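Local coordinates for putative branched-chain amino acid ABC transporter, periplasmic branched-chain amino acid-binding protein (Pseudomonas protegens Pf-5, PDB 4RU0), which probably binds a branched-chain amino acid or a related small solute in the periplasm and hands it to an ABC transporter for uptake, at residues A282-A294 with A397-I410. Sequence-based numbering, arbitrary orientation.
Sequences AAKGYLALTPYPA and ARVQQWDGANWTLI
Arg398 pairs with Thr290 through two backbone hydrogen bonds where strand 397-402 runs antiparallel to strand 287-290, and the otherwise parallel sheet of this periplasmic-binding-protein lobe continues into the β-hairpin formed with strand 407-415. Val399 lies on the face covered by helix 157-172, its CG2 3.8 Å from Leu289 CD2. On the other face, Gln400 bonds Ala288 in both directions through the backbone, and its side chain rises over Trp407, NE2 3.2 Å above the indole centre; OE1 comes 3.6 Å from Thr290 CG2. CG anti to the backbone N (chi1 180°) and an extended chain carry Gln401 past Leu287 CD2 to the turn, where NE2 donates to Gly285 O (2.9 Å). With an alanine here, the Gly285 carbonyl would probably lose its amide donor and Leu287 CD2 its cover of CG and CD. Trp402 N donates to Tyr286 O, while Trp402 O accepts from Gly285 N in the type II turn 283-286. The Trp402 indole turns its edge to Ala283 O and, steeply tilted, brings CE3 over the Trp407 ring, on the face opposite Gln400. Lys284 NZ donates to Asp403 O (2.7 Å). Trp407 finally sets CH2, in plane, 3.7 Å from Tyr286 CD2 at the phenol edge.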
loop_
_atom_site.group_PDB
_atom_site.type_symbol
_atom_site.label_atom_id
_atom_site.label_comp_id
_atom_site.label_asym_id
_atom_site.label_seq_id
_atom_site.Cartn_x
_atom_site.Cartn_y
_atom_site.Cartn_z
ATOM N N ALA A 282 -8.975 -24.826 -4.070
ATOM C CA ALA A 282 -8.025 -25.031 -2.975
ATOM C C ALA A 282 -7.829 -23.762 -2.141
ATOM O O ALA A 282 -7.300 -23.817 -1.031
ATOM C CB ALA A 282 -6.685 -25.509 -3.516
ATOM N N ALA A 283 -8.256 -22.622 -2.681
ATOM C CA ALA A 283 -8.051 -21.338 -2.017
ATOM C C ALA A 283 -9.256 -20.889 -1.191
ATOM O O ALA A 283 -9.247 -19.799 -0.625
ATOM C CB ALA A 283 -7.699 -20.272 -3.047
ATOM N N LYS A 284 -10.290 -21.719 -1.121
ATOM C CA LYS A 284 -11.476 -21.382 -0.334
ATOM C C LYS A 284 -11.133 -21.209 1.143
ATOM O O LYS A 284 -10.561 -22.102 1.762
ATOM C CB LYS A 284 -12.555 -22.459 -0.486
ATOM C CG LYS A 284 -13.224 -22.499 -1.850
ATOM C CD LYS A 284 -14.305 -23.569 -1.884
ATOM C CE LYS A 284 -15.131 -23.497 -3.161
ATOM N NZ LYS A 284 -15.874 -22.210 -3.270
ATOM N N GLY A 285 -11.480 -20.055 1.703
ATOM C CA GLY A 285 -11.220 -19.792 3.108
ATOM C C GLY A 285 -9.998 -18.924 3.359
ATOM O O GLY A 285 -9.831 -18.380 4.453
ATOM N N TYR A 286 -9.149 -18.800 2.343
ATOM C CA TYR A 286 -7.931 -17.990 2.401
ATOM C C TYR A 286 -8.159 -16.591 2.958
ATOM O O TYR A 286 -9.077 -15.890 2.532
ATOM C CB TYR A 286 -7.323 -17.900 1.002
ATOM C CG TYR A 286 -6.095 -17.026 0.870
ATOM C CD1 TYR A 286 -4.852 -17.462 1.317
ATOM C CD2 TYR A 286 -6.172 -15.780 0.269
ATOM C CE1 TYR A 286 -3.724 -16.667 1.184
ATOM C CE2 TYR A 286 -5.052 -14.982 0.126
ATOM C CZ TYR A 286 -3.833 -15.428 0.584
ATOM O OH TYR A 286 -2.720 -14.633 0.438
ATOM N N LEU A 287 -7.333 -16.199 3.924
ATOM C CA LEU A 287 -7.394 -14.850 4.483
ATOM C C LEU A 287 -6.333 -13.942 3.858
ATOM O O LEU A 287 -5.288 -14.416 3.398
ATOM C CB LEU A 287 -7.207 -14.882 5.999
ATOM C CG LEU A 287 -8.168 -15.764 6.796
ATOM C CD1 LEU A 287 -7.944 -15.594 8.292
ATOM C CD2 LEU A 287 -9.598 -15.448 6.420
ATOM N N ALA A 288 -6.594 -12.638 3.854
ATOM C CA ALA A 288 -5.600 -11.675 3.387
ATOM C C ALA A 288 -5.773 -10.325 4.068
ATOM O O ALA A 288 -6.893 -9.920 4.381
ATOM C CB ALA A 288 -5.679 -11.519 1.879
ATOM N N LEU A 289 -4.657 -9.641 4.309
ATOM C CA LEU A 289 -4.684 -8.287 4.851
ATOM C C LEU A 289 -4.843 -7.277 3.719
ATOM O O LEU A 289 -4.374 -7.506 2.604
ATOM C CB LEU A 289 -3.405 -7.996 5.647
ATOM C CG LEU A 289 -3.122 -8.871 6.869
ATOM C CD1 LEU A 289 -1.670 -8.723 7.316
ATOM C CD2 LEU A 289 -4.058 -8.527 8.006
ATOM N N THR A 290 -5.498 -6.157 4.000
ATOM C CA THR A 290 -5.643 -5.102 2.998
ATOM C C THR A 290 -5.811 -3.730 3.639
ATOM O O THR A 290 -6.477 -3.599 4.669
ATOM C CB THR A 290 -6.846 -5.363 2.063
ATOM O OG1 THR A 290 -6.969 -4.289 1.123
ATOM C CG2 THR A 290 -8.135 -5.470 2.860
ATOM N N PRO A 291 -5.187 -2.705 3.042
ATOM C CA PRO A 291 -5.416 -1.321 3.452
ATOM C C PRO A 291 -6.485 -0.662 2.583
ATOM O O PRO A 291 -6.874 0.478 2.842
ATOM C CB PRO A 291 -4.051 -0.672 3.239
ATOM C CG PRO A 291 -3.520 -1.384 2.045
ATOM C CD PRO A 291 -4.067 -2.807 2.092
ATOM N N TYR A 292 -6.915 -1.365 1.550
ATOM C CA TYR A 292 -7.984 -0.907 0.679
ATOM C C TYR A 292 -8.885 -2.048 0.199
ATOM O O TYR A 292 -8.750 -2.508 -0.919
ATOM C CB TYR A 292 -7.423 -0.126 -0.510
ATOM C CG TYR A 292 -6.033 -0.528 -0.934
ATOM C CD1 TYR A 292 -5.810 -1.724 -1.565
ATOM C CD2 TYR A 292 -4.952 0.301 -0.714
ATOM C CE1 TYR A 292 -4.557 -2.094 -1.966
ATOM C CE2 TYR A 292 -3.695 -0.066 -1.104
ATOM C CZ TYR A 292 -3.503 -1.270 -1.731
ATOM O OH TYR A 292 -2.256 -1.657 -2.126
ATOM N N PRO A 293 -9.796 -2.493 1.051
ATOM C CA PRO A 293 -10.638 -3.675 0.808
ATOM C C PRO A 293 -11.438 -3.616 -0.492
ATOM O O PRO A 293 -11.923 -2.550 -0.884
ATOM C CB PRO A 293 -11.588 -3.681 2.011
ATOM C CG PRO A 293 -11.587 -2.275 2.511
ATOM C CD PRO A 293 -10.188 -1.785 2.280
ATOM N N ALA A 294 -11.562 -4.762 -1.151
ATOM C CA ALA A 294 -12.427 -4.881 -2.318
ATOM C C ALA A 294 -13.873 -4.567 -1.945
ATOM O O ALA A 294 -14.280 -4.744 -0.797
ATOM C CB ALA A 294 -12.324 -6.276 -2.919
ATOM N N ALA A 397 -4.840 -2.231 9.004
ATOM C CA ALA A 397 -5.298 -3.036 7.876
ATOM C C ALA A 397 -6.567 -3.784 8.242
ATOM O O ALA A 397 -6.880 -3.947 9.419
ATOM C CB ALA A 397 -4.222 -4.013 7.440
ATOM N N ARG A 398 -7.290 -4.241 7.228
ATOM C CA ARG A 398 -8.468 -5.068 7.440
ATOM C C ARG A 398 -8.228 -6.466 6.895
ATOM O O ARG A 398 -7.443 -6.651 5.965
ATOM C CB ARG A 398 -9.697 -4.444 6.776
ATOM C CG ARG A 398 -10.112 -3.113 7.374
ATOM C CD ARG A 398 -11.271 -2.497 6.610
ATOM N NE ARG A 398 -12.488 -3.297 6.701
ATOM C CZ ARG A 398 -13.466 -3.073 7.574
ATOM N NH1 ARG A 398 -13.370 -2.072 8.436
ATOM N NH2 ARG A 398 -14.540 -3.851 7.585
ATOM N N VAL A 399 -8.899 -7.448 7.482
ATOM C CA VAL A 399 -8.797 -8.823 7.016
ATOM C C VAL A 399 -9.998 -9.164 6.143
ATOM O O VAL A 399 -11.134 -8.852 6.490
ATOM C CB VAL A 399 -8.715 -9.809 8.192
ATOM C CG1 VAL A 399 -8.512 -11.236 7.686
ATOM C CG2 VAL A 399 -7.601 -9.398 9.149
ATOM N N GLN A 400 -9.747 -9.783 4.998
ATOM C CA GLN A 400 -10.834 -10.240 4.148
ATOM C C GLN A 400 -10.629 -11.702 3.770
ATOM O O GLN A 400 -9.490 -12.168 3.666
ATOM C CB GLN A 400 -10.952 -9.368 2.897
ATOM C CG GLN A 400 -9.728 -9.372 2.015
ATOM C CD GLN A 400 -9.856 -8.404 0.864
ATOM O OE1 GLN A 400 -10.555 -7.396 0.967
ATOM N NE2 GLN A 400 -9.184 -8.703 -0.243
ATOM N N GLN A 401 -11.737 -12.415 3.571
ATOM C CA GLN A 401 -11.704 -13.857 3.335
ATOM C C GLN A 401 -12.218 -14.231 1.946
ATOM O O GLN A 401 -13.224 -13.691 1.477
ATOM C CB GLN A 401 -12.520 -14.580 4.412
ATOM C CG GLN A 401 -12.569 -16.091 4.265
ATOM C CD GLN A 401 -13.002 -16.776 5.548
ATOM O OE1 GLN A 401 -13.914 -16.313 6.234
ATOM N NE2 GLN A 401 -12.337 -17.874 5.889
ATOM N N TRP A 402 -11.522 -15.163 1.300
ATOM C CA TRP A 402 -11.840 -15.580 -0.064
ATOM C C TRP A 402 -12.697 -16.847 -0.091
ATOM O O TRP A 402 -12.357 -17.842 0.557
ATOM C CB TRP A 402 -10.536 -15.798 -0.832
ATOM C CG TRP A 402 -10.685 -16.252 -2.246
ATOM C CD1 TRP A 402 -10.375 -17.483 -2.747
ATOM C CD2 TRP A 402 -11.155 -15.473 -3.354
ATOM N NE1 TRP A 402 -10.626 -17.520 -4.098
ATOM C CE2 TRP A 402 -11.110 -16.302 -4.494
ATOM C CE3 TRP A 402 -11.617 -14.158 -3.490
ATOM C CZ2 TRP A 402 -11.506 -15.858 -5.756
ATOM C CZ3 TRP A 402 -12.012 -13.720 -4.743
ATOM C CH2 TRP A 402 -11.952 -14.569 -5.860
ATOM N N ASP A 403 -13.802 -16.825 -0.834
ATOM C CA ASP A 403 -14.676 -18.000 -0.881
ATOM C C ASP A 403 -14.568 -18.765 -2.201
ATOM O O ASP A 403 -15.270 -19.752 -2.417
ATOM C CB ASP A 403 -16.137 -17.605 -0.620
ATOM C CG ASP A 403 -16.687 -16.620 -1.646
ATOM O OD1 ASP A 403 -16.218 -16.598 -2.805
ATOM O OD2 ASP A 403 -17.616 -15.863 -1.290
ATOM N N GLY A 404 -13.683 -18.307 -3.078
ATOM C CA GLY A 404 -13.507 -18.938 -4.372
ATOM C C GLY A 404 -13.990 -18.034 -5.483
ATOM O O GLY A 404 -13.660 -18.237 -6.654
ATOM N N ALA A 405 -14.769 -17.022 -5.108
ATOM C CA ALA A 405 -15.354 -16.105 -6.076
ATOM C C ALA A 405 -15.289 -14.654 -5.604
ATOM O O ALA A 405 -15.091 -13.744 -6.408
ATOM C CB ALA A 405 -16.793 -16.496 -6.363
ATOM N N ASN A 406 -15.456 -14.443 -4.301
ATOM C CA ASN A 406 -15.496 -13.092 -3.751
ATOM C C ASN A 406 -14.759 -12.944 -2.427
ATOM O O ASN A 406 -14.496 -13.926 -1.730
ATOM C CB ASN A 406 -16.947 -12.640 -3.565
ATOM C CG ASN A 406 -17.666 -12.436 -4.880
ATOM O OD1 ASN A 406 -17.567 -11.373 -5.494
ATOM N ND2 ASN A 406 -18.400 -13.454 -5.319
ATOM N N TRP A 407 -14.439 -11.698 -2.090
ATOM C CA TRP A 407 -13.868 -11.367 -0.793
ATOM C C TRP A 407 -14.959 -10.953 0.187
ATOM O O TRP A 407 -15.972 -10.378 -0.204
ATOM C CB TRP A 407 -12.838 -10.239 -0.919
ATOM C CG TRP A 407 -11.603 -10.614 -1.661
ATOM C CD1 TRP A 407 -11.267 -10.243 -2.928
ATOM C CD2 TRP A 407 -10.527 -11.434 -1.181
ATOM N NE1 TRP A 407 -10.047 -10.776 -3.268
ATOM C CE2 TRP A 407 -9.571 -11.511 -2.213
ATOM C CE3 TRP A 407 -10.278 -12.105 0.022
ATOM C CZ2 TRP A 407 -8.384 -12.238 -2.083
ATOM C CZ3 TRP A 407 -9.092 -12.820 0.153
ATOM C CH2 TRP A 407 -8.164 -12.883 -0.896
ATOM N N THR A 408 -14.737 -11.239 1.463
ATOM C CA THR A 408 -15.649 -10.829 2.520
ATOM C C THR A 408 -14.860 -10.250 3.691
ATOM O O THR A 408 -13.994 -10.921 4.252
ATOM C CB THR A 408 -16.515 -12.018 3.020
ATOM O OG1 THR A 408 -17.279 -12.554 1.931
ATOM C CG2 THR A 408 -17.462 -11.573 4.124
ATOM N N LEU A 409 -15.152 -9.007 4.058
ATOM C CA LEU A 409 -14.508 -8.403 5.219
ATOM C C LEU A 409 -14.916 -9.135 6.494
ATOM O O LEU A 409 -16.103 -9.271 6.784
ATOM C CB LEU A 409 -14.858 -6.920 5.319
ATOM C CG LEU A 409 -14.200 -6.030 4.267
ATOM C CD1 LEU A 409 -14.718 -4.597 4.344
ATOM C CD2 LEU A 409 -12.691 -6.068 4.437
ATOM N N ILE A 410 -13.931 -9.616 7.246
ATOM C CA ILE A 410 -14.214 -10.308 8.498
ATOM C C ILE A 410 -13.547 -9.642 9.697
ATOM O O ILE A 410 -13.414 -10.253 10.755
ATOM C CB ILE A 410 -13.771 -11.782 8.446
ATOM C CG1 ILE A 410 -12.264 -11.882 8.238
ATOM C CG2 ILE A 410 -14.512 -12.525 7.342
ATOM C CD1 ILE A 410 -11.741 -13.299 8.273
#